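PDB 3W43: phosphoserine phosphatase RsbX, which dephosphorylates the phosphoserine of RsbS and so acts as a negative regulator of sigma-B activity in Bacillus subtilis. Local coordinates for residues N109-L114 with I152-G157. Numbering follows the deposited sequence.
Sequences NVRFIL and IIHTDG. With MN (manganese (II) ion), chain B.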
loop_
_atom_site.group_PDB
_atom_site.type_symbol
_atom_site.label_atom_id
_atom_site.label_comp_id
_atom_site.label_asym_id
_atom_site.label_seq_id
_atom_site.Cartn_x
_atom_site.Cartn_y
_atom_site.Cartn_z
ATOM N N ASN A 109 -8.723 -4.489 -4.905
ATOM C CA ASN A 109 -9.069 -3.132 -4.483
ATOM C C ASN A 109 -8.177 -2.587 -3.357
ATOM O O ASN A 109 -8.648 -2.226 -2.275
ATOM C CB ASN A 109 -10.547 -3.038 -4.082
ATOM C CG ASN A 109 -11.055 -1.594 -3.999
ATOM O OD1 ASN A 109 -10.413 -0.665 -4.493
ATOM N ND2 ASN A 109 -12.224 -1.411 -3.388
ATOM N N VAL A 110 -6.875 -2.555 -3.618
ATOM C CA VAL A 110 -5.924 -1.800 -2.820
ATOM C C VAL A 110 -5.483 -0.690 -3.770
ATOM O O VAL A 110 -5.074 -0.962 -4.909
ATOM C CB VAL A 110 -4.733 -2.676 -2.363
ATOM C CG1 VAL A 110 -3.779 -1.868 -1.493
ATOM C CG2 VAL A 110 -5.220 -3.909 -1.572
ATOM N N ARG A 111 -5.590 0.557 -3.317
ATOM C CA ARG A 111 -5.412 1.725 -4.185
ATOM C C ARG A 111 -4.133 2.476 -3.907
ATOM O O ARG A 111 -3.711 2.576 -2.762
ATOM C CB ARG A 111 -6.611 2.666 -4.049
ATOM C CG ARG A 111 -7.874 2.082 -4.627
ATOM C CD ARG A 111 -9.078 2.948 -4.361
ATOM N NE ARG A 111 -10.296 2.312 -4.846
ATOM C CZ ARG A 111 -10.863 2.532 -6.029
ATOM N NH1 ARG A 111 -10.338 3.390 -6.900
ATOM N NH2 ARG A 111 -11.973 1.880 -6.345
ATOM N N PHE A 112 -3.543 2.989 -4.977
ATOM C CA PHE A 112 -2.337 3.814 -4.930
ATOM C C PHE A 112 -2.616 5.121 -5.636
ATOM O O PHE A 112 -3.107 5.126 -6.773
ATOM C CB PHE A 112 -1.209 3.062 -5.637
ATOM C CG PHE A 112 0.067 3.853 -5.884
ATOM C CD1 PHE A 112 0.781 4.458 -4.843
ATOM C CD2 PHE A 112 0.594 3.906 -7.173
ATOM C CE1 PHE A 112 1.981 5.126 -5.103
ATOM C CE2 PHE A 112 1.773 4.557 -7.431
ATOM C CZ PHE A 112 2.470 5.170 -6.404
ATOM N N ILE A 113 -2.292 6.226 -4.979
ATOM C CA ILE A 113 -2.447 7.545 -5.581
ATOM C C ILE A 113 -1.160 8.308 -5.315
ATOM O O ILE A 113 -0.747 8.449 -4.155
ATOM C CB ILE A 113 -3.653 8.317 -4.996
ATOM C CG1 ILE A 113 -4.963 7.527 -5.177
ATOM C CG2 ILE A 113 -3.757 9.708 -5.619
ATOM C CD1 ILE A 113 -5.336 6.621 -4.010
ATOM N N LEU A 114 -0.530 8.786 -6.390
ATOM C CA LEU A 114 0.661 9.609 -6.286
ATOM C C LEU A 114 0.325 10.993 -6.808
ATOM O O LEU A 114 -0.203 11.151 -7.907
ATOM C CB LEU A 114 1.828 8.987 -7.056
ATOM C CG LEU A 114 3.137 9.770 -6.862
ATOM C CD1 LEU A 114 4.314 8.870 -6.578
ATOM C CD2 LEU A 114 3.442 10.739 -7.988
ATOM N N ILE A 152 -0.323 7.865 -1.292
ATOM C CA ILE A 152 -0.972 6.972 -0.351
ATOM C C ILE A 152 -1.203 5.614 -1.016
ATOM O O ILE A 152 -1.500 5.548 -2.221
ATOM C CB ILE A 152 -2.307 7.588 0.177
ATOM C CG1 ILE A 152 -2.867 6.780 1.353
ATOM C CG2 ILE A 152 -3.339 7.752 -0.949
ATOM C CD1 ILE A 152 -4.051 7.447 2.051
ATOM N N ILE A 153 -1.049 4.553 -0.221
ATOM C CA ILE A 153 -1.569 3.248 -0.594
ATOM C C ILE A 153 -2.562 2.868 0.496
ATOM O O ILE A 153 -2.243 2.968 1.685
ATOM C CB ILE A 153 -0.465 2.166 -0.681
ATOM C CG1 ILE A 153 0.554 2.514 -1.763
ATOM C CG2 ILE A 153 -1.073 0.793 -0.970
ATOM C CD1 ILE A 153 1.780 1.608 -1.768
ATOM N N HIS A 154 -3.758 2.422 0.134
ATOM C CA HIS A 154 -4.755 2.114 1.151
ATOM C C HIS A 154 -5.639 0.948 0.802
ATOM O O HIS A 154 -5.990 0.737 -0.376
ATOM C CB HIS A 154 -5.596 3.351 1.518
ATOM C CG HIS A 154 -6.532 3.836 0.450
ATOM N ND1 HIS A 154 -7.805 3.331 0.300
ATOM C CD2 HIS A 154 -6.415 4.833 -0.464
ATOM C CE1 HIS A 154 -8.421 3.978 -0.674
ATOM N NE2 HIS A 154 -7.605 4.903 -1.148
ATOM N N THR A 155 -6.011 0.195 1.829
ATOM C CA THR A 155 -7.022 -0.833 1.640
ATOM C C THR A 155 -8.419 -0.243 1.536
ATOM O O THR A 155 -8.647 0.946 1.802
ATOM C CB THR A 155 -6.969 -1.918 2.734
ATOM O OG1 THR A 155 -7.252 -1.326 4.010
ATOM C CG2 THR A 155 -5.614 -2.602 2.752
ATOM N N ASP A 156 -9.352 -1.094 1.130
ATOM C CA ASP A 156 -10.722 -0.683 0.868
ATOM C C ASP A 156 -11.516 -0.335 2.133
ATOM O O ASP A 156 -12.638 0.134 2.037
ATOM C CB ASP A 156 -11.433 -1.727 -0.006
ATOM C CG ASP A 156 -11.497 -3.102 0.637
ATOM O OD1 ASP A 156 -11.276 -3.216 1.861
ATOM O OD2 ASP A 156 -11.781 -4.082 -0.098
ATOM N N GLY A 157 -10.943 -0.550 3.312
ATOM C CA GLY A 157 -11.539 -0.050 4.535
ATOM C C GLY A 157 -11.540 1.464 4.573
ATOM O O GLY A 157 -12.313 2.050 5.314
HETATM MN MN MN B . -11.001 -4.888 3.157
HETATM O O HOH W 1 -8.379 -3.555 0.244
HETATM O O HOH W 2 -8.720 0.541 -1.614
HETATM O O HOH W 3 -13.473 -3.679 -2.108
HETATM O O HOH W 4 -12.369 -5.938 1.731
HETATM O O HOH W 5 -11.377 -6.614 4.466
HETATM O O HOH W 6 -9.524 -3.954 4.464
#
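R111 lays its CB over one face of the H154 imidazole, a CH-pi contact with CB 4.1 Å from the centroid of the H154 ring, and CD continues alongside CE1. The two residues are a hydrogen-bonded pair between antiparallel neighbours in one sheet of the PPM (PP2C-type) beta-sandwich. Backbone N and O of R111 both bond to H154, and those of I113 do the same with I152, so four bonds hold the strands in register. H154 CG sits between its own backbone N and carbonyl carbon (chi1 69°), which swings the ring toward the neighbouring strand, where R111 CB covers one face. H154 ND1 then donates in the ring plane to T155 O at 2.9 Å, a bond that fixes the ring's rotation. I113 CD1 meets both H154 NE2 and I152 CG2, and I113 packs against helix 163-169.

On the other face, F112 CD1 presses on I153 CG1 at 3.6 Å, and V110 CG1 meets I153 CG2. These side chains point into the core between the sheets, against L93 and other residues of strands 88-96 and 37-45.

Past the strand ends the chains part, and water takes over. One water donates to both N109 O and H154 O; another accepts from D156 N and lies within hydrogen-bonding distance of N109 O. D156, in the loop that follows the strand, reaches the active site: D156 OD1 binds manganese at 2.1 Å, with D44 and D189 as the other protein ligands. The second oxygen, D156 OD2, accepts hydrogen bonds from a metal-bound water and from a further water, 2.7 Å from D156 OD2, that accepts from N109 ND2.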